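Local coordinates for DNA repair protein MmcB-related protein (Silicibacter pomeroyi, PDB 3DNX) that is of unknown function but probably acts in DNA repair, with a core fold related to the PDDEXK nuclease superfamily, at residues 42-47 with 56-61; 81-86 with 112-117; 20-25 with 105-110; 30-35 with 133-138. All coordinates share one frame; numbering follows the deposited sequence.

Contact 1 (42-47 with 56-61); sequences RVDVMG and VIECKS. With NA (sodium ion), chain C.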
loop_
_atom_site.group_PDB
_atom_site.type_symbol
_atom_site.label_atom_id
_atom_site.label_comp_id
_atom_site.label_asym_id
_atom_site.label_seq_id
_atom_site.Cartn_x
_atom_site.Cartn_y
_atom_site.Cartn_z
ATOM N N ARG A 42 -5.203 16.454 6.315
ATOM C CA ARG A 42 -4.892 15.720 5.099
ATOM C C ARG A 42 -3.598 16.236 4.512
ATOM O O ARG A 42 -3.392 17.453 4.447
ATOM C CB ARG A 42 -6.012 15.847 4.092
ATOM C CG ARG A 42 -5.952 14.768 3.030
ATOM C CD ARG A 42 -7.114 14.870 2.080
ATOM N NE ARG A 42 -6.994 16.090 1.300
ATOM C CZ ARG A 42 -7.788 16.444 0.290
ATOM N NH1 ARG A 42 -8.780 15.640 -0.119
ATOM N NH2 ARG A 42 -7.563 17.612 -0.334
ATOM N N VAL A 43 -2.692 15.330 4.152
ATOM C CA VAL A 43 -1.421 15.746 3.600
ATOM C C VAL A 43 -1.368 15.399 2.114
ATOM O O VAL A 43 -1.880 14.379 1.692
ATOM C CB VAL A 43 -0.193 15.148 4.363
ATOM C CG1 VAL A 43 -0.297 15.336 5.898
ATOM C CG2 VAL A 43 0.038 13.751 4.011
ATOM N N ASP A 44 -0.730 16.260 1.329
ATOM C CA ASP A 44 -0.747 16.128 -0.141
ATOM C C ASP A 44 -0.009 14.875 -0.638
ATOM O O ASP A 44 -0.529 14.148 -1.478
ATOM C CB ASP A 44 -0.138 17.377 -0.771
ATOM C CG ASP A 44 -0.964 18.636 -0.494
ATOM O OD1 ASP A 44 -2.185 18.513 -0.264
ATOM O OD2 ASP A 44 -0.353 19.726 -0.532
ATOM N N VAL A 45 1.184 14.644 -0.096
ATOM C CA VAL A 45 1.910 13.422 -0.343
ATOM C C VAL A 45 2.491 12.922 0.976
ATOM O O VAL A 45 3.108 13.687 1.728
ATOM C CB VAL A 45 3.032 13.603 -1.391
ATOM C CG1 VAL A 45 3.854 12.295 -1.551
ATOM C CG2 VAL A 45 2.437 14.007 -2.734
HETATM N N MSE A 46 2.286 11.626 1.241
HETATM C CA MSE A 46 3.056 10.946 2.275
HETATM C C MSE A 46 4.065 10.033 1.625
HETATM O O MSE A 46 3.687 9.248 0.750
HETATM C CB MSE A 46 2.160 10.168 3.240
HETATM C CG MSE A 46 3.009 9.474 4.371
HETATM SE SE MSE A 46 2.089 8.485 5.701
HETATM C CE MSE A 46 3.359 6.975 5.982
ATOM N N GLY A 47 5.332 10.143 2.051
ATOM C CA GLY A 47 6.392 9.249 1.581
ATOM C C GLY A 47 6.788 8.275 2.660
ATOM O O GLY A 47 6.844 8.646 3.849
ATOM N N VAL A 56 6.243 13.949 5.034
ATOM C CA VAL A 56 5.073 14.655 4.574
ATOM C C VAL A 56 5.583 15.725 3.615
ATOM O O VAL A 56 6.527 16.496 3.932
ATOM C CB VAL A 56 4.302 15.281 5.743
ATOM C CG1 VAL A 56 3.401 16.457 5.260
ATOM C CG2 VAL A 56 3.534 14.181 6.501
ATOM N N ILE A 57 4.958 15.771 2.443
ATOM C CA ILE A 57 5.265 16.783 1.444
ATOM C C ILE A 57 3.983 17.508 1.074
ATOM O O ILE A 57 3.028 16.905 0.564
ATOM C CB ILE A 57 5.922 16.189 0.171
ATOM C CG1 ILE A 57 7.197 15.453 0.542
ATOM C CG2 ILE A 57 6.248 17.273 -0.879
ATOM C CD1 ILE A 57 7.055 13.982 0.393
ATOM N N GLU A 58 3.975 18.816 1.343
ATOM C CA GLU A 58 2.898 19.673 0.957
ATOM C C GLU A 58 3.244 20.371 -0.351
ATOM O O GLU A 58 4.228 21.157 -0.410
ATOM C CB GLU A 58 2.624 20.708 2.063
ATOM C CG GLU A 58 1.952 20.157 3.271
ATOM C CD GLU A 58 0.545 19.693 2.979
ATOM O OE1 GLU A 58 -0.355 20.554 2.887
ATOM O OE2 GLU A 58 0.337 18.472 2.845
ATOM N N CYS A 59 2.381 20.169 -1.330
ATOM C CA CYS A 59 2.559 20.627 -2.687
ATOM C C CYS A 59 1.780 21.907 -2.878
ATOM O O CYS A 59 0.576 21.889 -3.015
ATOM C CB CYS A 59 2.117 19.549 -3.683
ATOM S SG CYS A 59 3.049 18.010 -3.507
ATOM N N LYS A 60 2.472 23.043 -2.899
ATOM C CA LYS A 60 1.794 24.324 -3.049
ATOM C C LYS A 60 1.989 24.877 -4.463
ATOM O O LYS A 60 3.090 25.147 -4.895
ATOM C CB LYS A 60 2.285 25.295 -1.991
ATOM C CG LYS A 60 2.074 24.783 -0.577
ATOM C CD LYS A 60 0.574 24.619 -0.350
ATOM C CE LYS A 60 0.258 24.075 0.983
ATOM N NZ LYS A 60 -1.232 23.907 1.194
ATOM N N SER A 61 0.883 25.055 -5.164
ATOM C CA SER A 61 0.913 25.356 -6.575
ATOM C C SER A 61 0.907 26.870 -6.831
ATOM O O SER A 61 1.134 27.300 -7.974
ATOM C CB SER A 61 -0.278 24.678 -7.224
ATOM O OG SER A 61 -1.494 25.120 -6.598
HETATM NA NA NA C . -1.922 22.152 -2.840
HETATM O O HOH W 1 -2.754 19.635 2.340
HETATM O O HOH W 2 -1.689 21.743 -0.555
HETATM O O HOH W 3 -2.151 20.071 -3.619
HETATM O O HOH W 4 -4.082 22.901 -2.414
#

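Contact 2 (81-86 with 112-117); sequences RYFWAV and VRMAPE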
loop_
_atom_site.group_PDB
_atom_site.type_symbol
_atom_site.label_atom_id
_atom_site.label_comp_id
_atom_site.label_asym_id
_atom_site.label_seq_id
_atom_site.Cartn_x
_atom_site.Cartn_y
_atom_site.Cartn_z
ATOM N N ARG A 81 10.159 13.830 8.684
ATOM C CA ARG A 81 10.636 14.984 7.926
ATOM C C ARG A 81 9.460 15.609 7.177
ATOM O O ARG A 81 8.629 14.904 6.634
ATOM C CB ARG A 81 11.722 14.593 6.936
ATOM C CG ARG A 81 12.970 14.006 7.578
ATOM C CD ARG A 81 14.091 13.909 6.579
ATOM N NE ARG A 81 15.120 12.958 6.978
ATOM C CZ ARG A 81 16.359 13.257 7.358
ATOM N NH1 ARG A 81 17.189 12.284 7.692
ATOM N NH2 ARG A 81 16.796 14.491 7.371
ATOM N N TYR A 82 9.393 16.925 7.225
ATOM C CA TYR A 82 8.378 17.757 6.563
ATOM C C TYR A 82 8.997 18.644 5.484
ATOM O O TYR A 82 10.017 19.354 5.718
ATOM C CB TYR A 82 7.678 18.656 7.597
ATOM C CG TYR A 82 6.684 19.566 6.959
ATOM C CD1 TYR A 82 5.404 19.135 6.696
ATOM C CD2 TYR A 82 7.029 20.883 6.615
ATOM C CE1 TYR A 82 4.480 19.963 6.073
ATOM C CE2 TYR A 82 6.127 21.708 5.980
ATOM C CZ TYR A 82 4.838 21.247 5.751
ATOM O OH TYR A 82 3.914 22.050 5.144
ATOM N N PHE A 83 8.397 18.591 4.288
ATOM C CA PHE A 83 8.866 19.303 3.089
ATOM C C PHE A 83 7.736 20.067 2.442
ATOM O O PHE A 83 6.554 19.633 2.469
ATOM C CB PHE A 83 9.356 18.387 1.969
ATOM C CG PHE A 83 10.485 17.467 2.347
ATOM C CD1 PHE A 83 11.771 17.689 1.904
ATOM C CD2 PHE A 83 10.229 16.340 3.124
ATOM C CE1 PHE A 83 12.804 16.808 2.237
ATOM C CE2 PHE A 83 11.241 15.461 3.450
ATOM C CZ PHE A 83 12.533 15.704 3.025
ATOM N N TRP A 84 8.124 21.193 1.829
ATOM C CA TRP A 84 7.320 21.848 0.807
ATOM C C TRP A 84 7.753 21.365 -0.564
ATOM O O TRP A 84 8.905 21.009 -0.740
ATOM C CB TRP A 84 7.464 23.352 0.878
ATOM C CG TRP A 84 7.152 23.931 2.209
ATOM C CD1 TRP A 84 8.037 24.206 3.189
ATOM C CD2 TRP A 84 5.857 24.311 2.705
ATOM N NE1 TRP A 84 7.381 24.750 4.279
ATOM C CE2 TRP A 84 6.037 24.791 4.002
ATOM C CE3 TRP A 84 4.563 24.278 2.167
ATOM C CZ2 TRP A 84 4.978 25.264 4.769
ATOM C CZ3 TRP A 84 3.514 24.725 2.933
ATOM C CH2 TRP A 84 3.720 25.198 4.213
ATOM N N ALA A 85 6.819 21.313 -1.507
ATOM C CA ALA A 85 7.120 21.067 -2.934
ATOM C C ALA A 85 6.414 22.175 -3.737
ATOM O O ALA A 85 5.221 22.374 -3.600
ATOM C CB ALA A 85 6.667 19.668 -3.390
ATOM N N VAL A 86 7.192 22.901 -4.530
ATOM C CA VAL A 86 6.729 24.025 -5.338
ATOM C C VAL A 86 7.398 23.973 -6.696
ATOM O O VAL A 86 8.418 23.272 -6.884
ATOM C CB VAL A 86 7.042 25.379 -4.652
ATOM C CG1 VAL A 86 6.363 25.453 -3.265
ATOM C CG2 VAL A 86 8.555 25.648 -4.540
ATOM N N VAL A 112 16.075 20.397 -2.805
ATOM C CA VAL A 112 17.097 21.449 -2.792
ATOM C C VAL A 112 17.509 21.787 -1.350
ATOM O O VAL A 112 18.550 22.403 -1.135
ATOM C CB VAL A 112 16.668 22.687 -3.596
ATOM C CG1 VAL A 112 16.664 22.338 -5.130
ATOM C CG2 VAL A 112 15.340 23.230 -3.146
ATOM N N ARG A 113 16.669 21.389 -0.396
ATOM C CA ARG A 113 16.917 21.553 1.021
ATOM C C ARG A 113 16.312 20.386 1.802
ATOM O O ARG A 113 15.094 20.172 1.792
ATOM C CB ARG A 113 16.308 22.893 1.482
ATOM C CG ARG A 113 16.648 23.268 2.881
ATOM C CD ARG A 113 16.305 24.731 3.112
ATOM N NE ARG A 113 14.908 24.958 3.350
ATOM C CZ ARG A 113 14.195 25.983 2.861
ATOM N NH1 ARG A 113 12.915 26.099 3.186
ATOM N NH2 ARG A 113 14.747 26.898 2.074
HETATM N N MSE A 114 17.175 19.630 2.480
HETATM C CA MSE A 114 16.757 18.417 3.175
HETATM C C MSE A 114 16.073 18.858 4.446
HETATM O O MSE A 114 16.562 19.772 5.116
HETATM C CB MSE A 114 17.981 17.527 3.439
HETATM C CG MSE A 114 17.715 16.300 4.211
HETATM SE SE MSE A 114 16.370 15.148 3.419
HETATM C CE MSE A 114 17.223 14.661 1.747
ATOM N N ALA A 115 14.925 18.266 4.770
ATOM C CA ALA A 115 14.249 18.628 5.981
ATOM C C ALA A 115 15.031 18.145 7.211
ATOM O O ALA A 115 15.705 17.106 7.178
ATOM C CB ALA A 115 12.853 18.103 5.956
ATOM N N PRO A 116 14.959 18.901 8.322
ATOM C CA PRO A 116 15.529 18.380 9.569
ATOM C C PRO A 116 14.731 17.142 10.069
ATOM O O PRO A 116 13.538 17.043 9.788
ATOM C CB PRO A 116 15.395 19.558 10.536
ATOM C CG PRO A 116 14.295 20.371 10.032
ATOM C CD PRO A 116 14.338 20.228 8.511
ATOM N N GLU A 117 15.402 16.217 10.763
ATOM C CA GLU A 117 14.754 14.998 11.290
ATOM C C GLU A 117 14.162 15.232 12.688
ATOM O O GLU A 117 14.866 15.639 13.600
ATOM C CB GLU A 117 15.725 13.802 11.315
ATOM C CG GLU A 117 15.073 12.524 11.894
ATOM C CD GLU A 117 15.266 11.280 11.039
ATOM O OE1 GLU A 117 16.193 11.275 10.210
ATOM O OE2 GLU A 117 14.493 10.298 11.195
HETATM O O HOH W 5 11.200 18.155 9.383
#

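Contact 3 (20-25 with 105-110); sequences VARHLR and DAYDAE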
loop_
_atom_site.group_PDB
_atom_site.type_symbol
_atom_site.label_atom_id
_atom_site.label_comp_id
_atom_site.label_asym_id
_atom_site.label_seq_id
_atom_site.Cartn_x
_atom_site.Cartn_y
_atom_site.Cartn_z
ATOM N N VAL A 20 6.814 14.670 -7.529
ATOM C CA VAL A 20 7.343 14.249 -6.246
ATOM C C VAL A 20 7.383 12.714 -6.111
ATOM O O VAL A 20 8.417 12.137 -5.663
ATOM C CB VAL A 20 6.539 14.899 -5.046
ATOM C CG1 VAL A 20 6.999 14.297 -3.732
ATOM C CG2 VAL A 20 6.716 16.435 -5.035
ATOM N N ALA A 21 6.258 12.070 -6.461
ATOM C CA ALA A 21 6.129 10.612 -6.398
ATOM C C ALA A 21 7.179 9.891 -7.290
ATOM O O ALA A 21 7.752 8.871 -6.867
ATOM C CB ALA A 21 4.736 10.185 -6.754
ATOM N N ARG A 22 7.391 10.410 -8.491
ATOM C CA ARG A 22 8.438 9.853 -9.414
ATOM C C ARG A 22 9.759 9.905 -8.734
ATOM O O ARG A 22 10.502 8.921 -8.735
ATOM C CB ARG A 22 8.496 10.613 -10.724
ATOM C CG ARG A 22 7.347 10.376 -11.609
ATOM C CD ARG A 22 7.363 11.274 -12.836
ATOM N NE ARG A 22 6.416 10.795 -13.832
ATOM C CZ ARG A 22 6.583 10.899 -15.149
ATOM N NH1 ARG A 22 7.622 11.540 -15.684
ATOM N NH2 ARG A 22 5.673 10.404 -15.952
ATOM N N HIS A 23 10.086 11.069 -8.126
ATOM C CA HIS A 23 11.408 11.268 -7.548
ATOM C C HIS A 23 11.632 10.436 -6.296
ATOM O O HIS A 23 12.707 9.832 -6.120
ATOM C CB HIS A 23 11.653 12.778 -7.252
ATOM C CG HIS A 23 13.057 13.079 -6.824
ATOM N ND1 HIS A 23 14.145 12.818 -7.627
ATOM C CD2 HIS A 23 13.559 13.529 -5.643
ATOM C CE1 HIS A 23 15.244 13.156 -6.991
ATOM N NE2 HIS A 23 14.919 13.582 -5.785
ATOM N N LEU A 24 10.619 10.357 -5.426
ATOM C CA LEU A 24 10.677 9.480 -4.253
ATOM C C LEU A 24 10.952 8.030 -4.692
ATOM O O LEU A 24 11.822 7.367 -4.159
ATOM C CB LEU A 24 9.370 9.500 -3.454
ATOM C CG LEU A 24 9.151 10.772 -2.635
ATOM C CD1 LEU A 24 7.727 10.739 -2.043
ATOM C CD2 LEU A 24 10.178 10.891 -1.540
ATOM N N ARG A 25 10.255 7.591 -5.710
ATOM C CA ARG A 25 10.360 6.189 -6.150
ATOM C C ARG A 25 11.772 5.892 -6.720
ATOM O O ARG A 25 12.356 4.814 -6.473
ATOM C CB ARG A 25 9.231 5.840 -7.115
ATOM C CG ARG A 25 9.252 4.398 -7.648
ATOM C CD ARG A 25 8.239 4.163 -8.735
ATOM N NE ARG A 25 8.408 2.786 -9.141
ATOM C CZ ARG A 25 7.442 1.888 -9.305
ATOM N NH1 ARG A 25 6.154 2.212 -9.180
ATOM N NH2 ARG A 25 7.793 0.643 -9.624
ATOM N N ASP A 105 7.774 19.515 -10.814
ATOM C CA ASP A 105 6.745 19.724 -11.848
ATOM C C ASP A 105 6.062 18.386 -12.093
ATOM O O ASP A 105 6.252 17.489 -11.304
ATOM C CB ASP A 105 7.306 20.360 -13.140
ATOM C CG ASP A 105 8.356 19.496 -13.865
ATOM O OD1 ASP A 105 8.525 18.283 -13.621
ATOM O OD2 ASP A 105 9.039 20.056 -14.740
ATOM N N ALA A 106 5.290 18.238 -13.175
ATOM C CA ALA A 106 4.548 16.997 -13.383
ATOM C C ALA A 106 5.462 15.839 -13.699
ATOM O O ALA A 106 5.008 14.722 -13.624
ATOM C CB ALA A 106 3.478 17.140 -14.495
ATOM N N TYR A 107 6.740 16.087 -14.017
ATOM C CA TYR A 107 7.565 15.054 -14.581
ATOM C C TYR A 107 8.710 14.580 -13.711
ATOM O O TYR A 107 9.277 13.509 -13.968
ATOM C CB TYR A 107 8.141 15.544 -15.896
ATOM C CG TYR A 107 7.047 16.047 -16.806
ATOM C CD1 TYR A 107 6.199 15.155 -17.418
ATOM C CD2 TYR A 107 6.816 17.416 -16.975
ATOM C CE1 TYR A 107 5.187 15.582 -18.270
ATOM C CE2 TYR A 107 5.789 17.864 -17.801
ATOM C CZ TYR A 107 4.984 16.935 -18.450
ATOM O OH TYR A 107 3.953 17.317 -19.273
ATOM N N ASP A 108 9.058 15.369 -12.710
ATOM C CA ASP A 108 10.208 15.067 -11.839
ATOM C C ASP A 108 10.249 16.042 -10.678
ATOM O O ASP A 108 9.410 16.930 -10.580
ATOM C CB ASP A 108 11.493 15.133 -12.628
ATOM C CG ASP A 108 12.635 14.261 -12.036
ATOM O OD1 ASP A 108 12.541 13.677 -10.927
ATOM O OD2 ASP A 108 13.640 14.188 -12.729
ATOM N N ALA A 109 11.212 15.852 -9.778
ATOM C CA ALA A 109 11.433 16.729 -8.660
ATOM C C ALA A 109 12.861 16.615 -8.157
ATOM O O ALA A 109 13.583 15.668 -8.485
ATOM C CB ALA A 109 10.452 16.446 -7.536
ATOM N N GLU A 110 13.316 17.617 -7.404
ATOM C CA GLU A 110 14.622 17.525 -6.721
ATOM C C GLU A 110 14.545 18.120 -5.333
ATOM O O GLU A 110 13.885 19.112 -5.120
ATOM C CB GLU A 110 15.730 18.200 -7.533
ATOM C CG GLU A 110 15.509 19.690 -7.782
ATOM C CD GLU A 110 16.545 20.347 -8.687
ATOM O OE1 GLU A 110 17.461 19.675 -9.184
ATOM O OE2 GLU A 110 16.428 21.581 -8.929
HETATM O O HOH W 6 13.965 11.624 -10.049
#

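Contact 4 (30-35 with 133-138); sequences VSVEEF and ATHAAR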
loop_
_atom_site.group_PDB
_atom_site.type_symbol
_atom_site.label_atom_id
_atom_site.label_comp_id
_atom_site.label_asym_id
_atom_site.label_seq_id
_atom_site.Cartn_x
_atom_site.Cartn_y
_atom_site.Cartn_z
ATOM N N VAL A 30 8.350 5.063 -1.384
ATOM C CA VAL A 30 7.051 4.941 -2.031
ATOM C C VAL A 30 6.167 6.048 -1.466
ATOM O O VAL A 30 6.522 6.679 -0.470
ATOM C CB VAL A 30 6.397 3.565 -1.777
ATOM C CG1 VAL A 30 7.219 2.439 -2.520
ATOM C CG2 VAL A 30 6.315 3.254 -0.281
ATOM N N SER A 31 5.013 6.245 -2.054
ATOM C CA SER A 31 4.185 7.388 -1.665
ATOM C C SER A 31 2.720 7.108 -1.918
ATOM O O SER A 31 2.358 6.219 -2.699
ATOM C CB SER A 31 4.620 8.641 -2.378
ATOM O OG SER A 31 4.438 8.515 -3.792
ATOM N N VAL A 32 1.884 7.878 -1.219
ATOM C CA VAL A 32 0.482 7.990 -1.534
ATOM C C VAL A 32 0.091 9.466 -1.522
ATOM O O VAL A 32 0.789 10.324 -0.957
ATOM C CB VAL A 32 -0.476 7.199 -0.584
ATOM C CG1 VAL A 32 -0.205 5.666 -0.688
ATOM C CG2 VAL A 32 -0.442 7.674 0.842
ATOM N N GLU A 33 -1.042 9.739 -2.128
ATOM C CA GLU A 33 -1.577 11.067 -2.135
ATOM C C GLU A 33 -2.816 11.230 -1.252
ATOM O O GLU A 33 -3.591 10.287 -1.011
ATOM C CB GLU A 33 -1.925 11.474 -3.570
ATOM C CG GLU A 33 -0.767 11.826 -4.439
ATOM C CD GLU A 33 -1.223 12.462 -5.780
ATOM O OE1 GLU A 33 -2.053 13.439 -5.779
ATOM O OE2 GLU A 33 -0.732 12.014 -6.836
ATOM N N GLU A 34 -2.997 12.457 -0.765
ATOM C CA GLU A 34 -4.179 12.826 0.029
ATOM C C GLU A 34 -4.346 11.909 1.219
ATOM O O GLU A 34 -5.380 11.326 1.431
ATOM C CB GLU A 34 -5.415 12.803 -0.860
ATOM C CG GLU A 34 -5.220 13.643 -2.092
ATOM C CD GLU A 34 -6.475 13.790 -2.897
ATOM O OE1 GLU A 34 -7.145 12.768 -3.135
ATOM O OE2 GLU A 34 -6.774 14.935 -3.312
ATOM N N PHE A 35 -3.285 11.796 1.995
ATOM C CA PHE A 35 -3.252 10.956 3.148
ATOM C C PHE A 35 -3.772 11.618 4.436
ATOM O O PHE A 35 -3.389 12.750 4.753
ATOM C CB PHE A 35 -1.831 10.532 3.398
ATOM C CG PHE A 35 -1.698 9.604 4.526
ATOM C CD1 PHE A 35 -1.165 10.033 5.717
ATOM C CD2 PHE A 35 -2.149 8.298 4.419
ATOM C CE1 PHE A 35 -1.024 9.181 6.774
ATOM C CE2 PHE A 35 -2.035 7.451 5.494
ATOM C CZ PHE A 35 -1.453 7.886 6.673
ATOM N N ALA A 133 -0.458 1.683 4.264
ATOM C CA ALA A 133 -0.720 0.341 3.654
ATOM C C ALA A 133 -2.168 0.201 3.198
ATOM O O ALA A 133 -2.478 -0.149 2.057
ATOM C CB ALA A 133 -0.396 -0.768 4.654
ATOM N N THR A 134 -3.055 0.535 4.098
ATOM C CA THR A 134 -4.459 0.447 3.824
ATOM C C THR A 134 -4.893 1.355 2.700
ATOM O O THR A 134 -5.663 0.947 1.846
ATOM C CB THR A 134 -5.247 0.737 5.081
ATOM O OG1 THR A 134 -4.859 -0.234 6.055
ATOM C CG2 THR A 134 -6.732 0.620 4.799
ATOM N N HIS A 135 -4.377 2.582 2.703
ATOM C CA HIS A 135 -4.712 3.578 1.689
ATOM C C HIS A 135 -4.249 3.091 0.326
ATOM O O HIS A 135 -5.000 3.059 -0.667
ATOM C CB HIS A 135 -4.028 4.904 2.087
ATOM C CG HIS A 135 -4.212 6.027 1.122
ATOM N ND1 HIS A 135 -4.727 7.249 1.509
ATOM C CD2 HIS A 135 -3.870 6.162 -0.186
ATOM C CE1 HIS A 135 -4.725 8.072 0.472
ATOM N NE2 HIS A 135 -4.209 7.439 -0.567
ATOM N N ALA A 136 -2.975 2.722 0.274
ATOM C CA ALA A 136 -2.384 2.264 -0.959
ATOM C C ALA A 136 -3.114 1.073 -1.549
ATOM O O ALA A 136 -3.384 1.028 -2.763
ATOM C CB ALA A 136 -0.940 1.917 -0.702
ATOM N N ALA A 137 -3.379 0.071 -0.716
ATOM C CA ALA A 137 -3.953 -1.177 -1.203
ATOM C C ALA A 137 -5.413 -0.997 -1.651
ATOM O O ALA A 137 -5.805 -1.579 -2.652
ATOM C CB ALA A 137 -3.794 -2.316 -0.195
ATOM N N ARG A 138 -6.179 -0.144 -0.967
ATOM C CA ARG A 138 -7.547 0.159 -1.397
ATOM C C ARG A 138 -7.554 0.785 -2.772
ATOM O O ARG A 138 -8.290 0.355 -3.650
ATOM C CB ARG A 138 -8.280 1.110 -0.431
ATOM C CG ARG A 138 -8.970 0.409 0.668
ATOM C CD ARG A 138 -9.812 1.392 1.554
ATOM N NE ARG A 138 -10.364 0.620 2.674
ATOM C CZ ARG A 138 -10.300 0.962 3.972
ATOM N NH1 ARG A 138 -9.748 2.119 4.369
ATOM N NH2 ARG A 138 -10.826 0.143 4.885
#

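Contact 1 (42-47 with 56-61)
The carboxylate of E58 lies over one face of the D44 carboxylate, the two planes only 22° apart, with E58 OE2 3.6 Å from D44 CG. At its edge, C59 N donates to the anti lone pair of D44 OD2 at 2.9 Å. E58 OE2 in turn accepts a bond from D44 N at 2.9 Å, met nearly along its C-O bond. E58 reaches this place because its chain folds back at CG (chi2 -67°), carrying CD toward the corner that the chain turns at D44. A water joins the two acids, 2.6 Å from E58 OE1 and also bonded to D44 OD1. Close by, a sodium ion is bound by C59 O at 2.5 Å, three waters and D65; one of these waters accepts a bond from K60 NZ. An aspartate at the corner of strand 43-48 followed by E-x-K at the end of strand 54-59 is consistent with the PD-(D/E)xK nuclease signature. Beyond the acids the two strands pair antiparallel: V45 and I57 form a hydrogen-bonded pair, with I57 N to V45 O at 2.9 Å, and V43 CG1 meets V56 CG1 at 3.9 Å. Helix 12-26 packs on V45, I57 and C59 through A17, V20 and L16, while strands 30-35 and 81-86 flank the hairpin within the sheet.

Contact 2 (81-86 with 112-117)
R81 and E117 mark the closest pass of the two backbones, 5.3 Å between CA atoms, where chain running on from strand 109-113 comes beside the start of strand 81-86. The R81 side chain, extended from CG to NE, lies across this chain and meets it at two guanidinium nitrogens. R81 NH2 donates to A115 O at 2.8 Å, the oxygen lying in the guanidinium plane, while R81 NH1 forms a salt bridge to E117 OE1 at 2.9 Å. E117 CB sits above the centre of the guanidinium; the carboxylate is turned 64° from it, and OE1 makes the pairing. An alanine in place of R81 would probably leave A115 O and the E117 carboxylate without these mates and let the loop shift. The approach follows a classic beta bulge, V112 and R113 both facing L101. A115 CB stands over the face of the F83 ring, 3.9 Å from its centroid, in a CH-pi contact. M114 SE, a selenomethionine selenium, approaches the edge of the same ring at F83 CZ, 3.9 Å away, as a Met-aromatic contact. A water links Y82 N to P116 O.

Contact 3 (20-25 with 105-110)
H23 and R22, successive residues of helix 12-26, meet the 105-110 turn in different ways, one with a ring face and the other with a guanidinium end. The imidazole of H23 lies with one face toward the backbone of strand 109-113. A109 O stands 3.0 Å above the ring plane of H23, toward its rim, so its short approach to ND1 is a face contact and no hydrogen bond. H23 ND1 instead bonds in the ring plane to a water at 2.7 Å, which donates to D108 OD1. The same D108 OD1 also accepts A109 N at 2.8 Å, from above the carboxylate plane, which fixes the acid beside the histidine. Nearer the helix, A109 CB packs 3.9 Å from H23 CB and also touches CA of V20. The turn itself closes the hairpin of strands 100-104 and 109-113, and D105 begins it with an Asx turn: D105 OD1 accepts Y107 N at 2.9 Å. R22 stretches past this corner, extended from CG to NE. R22 NH1 donates to Y107 O at 3.1 Å, coming in from the side of the carbonyl (C=O...N angle 115°), while A106 O lies over one guanidinium face, offset toward the rim. R22 NE forms a salt bridge to D145 of the second subunit, and A106 O accepts a hydrogen bond from R18.

Contact 4 (30-35 with 133-138)
E34 O lies in the plane of the H135 ring, at its edge, 3.5 Å from CE1. E33 O crowds the ring edge as well, but too closely in the model for that approach to be trusted, and no hydrogen bond joins the two segments. The first torsion of H135 sets CG anti to the backbone N (chi1 177°), on the strand side of helix 122-144. V32 CG2 lies over one face of the H135 imidazole, offset toward the rim, 4.0 Å from the ring centroid in a CH-pi contact, while V32 CB touches H135 CD2 at 3.6 Å. The other methyl, V32 CG1, meets CB of A136, the next residue of the helix, 3.8 Å away. F35 adds its ring edge, with CD2 4.0 Å from H135 ND1. An alanine in place of H135 would probably open a gap against V32 and leave the F35 edge without this neighbour. A sodium ion lies about 3 Å from the H135 side chain at its nearest atom. The second subunit comes close here: its R144 forms a salt bridge with E33, and its A136 packs on A136. E34, with both backbone torsions near +55°, and F35 both face V43 in a G1 beta bulge, which bends this strand, outermost within this chain, where it meets the C-terminal helix.

Overall arrangement
Contact 1 is the core of the chain, about 3 Å from its centre, whereas the centres of the other three lie 10 or 11 Å from it. It pairs two strands by backbone bonds and gathers acids, water and sodium. Contact 2 continues the same sheet through strand 81-86, but works at a partly buried margin with a salt bridge and a covered aromatic ring. Contacts 2 and 3 share strand 109-113; contact 3 sets helix 12-26 against its turn through polar backbone contacts. Contact 4, buried and mostly apolar, joins the opposite outermost strand within this chain, neighbour of 43-48, to helix 122-144. Contacts 3 and 4 both touch the second subunit.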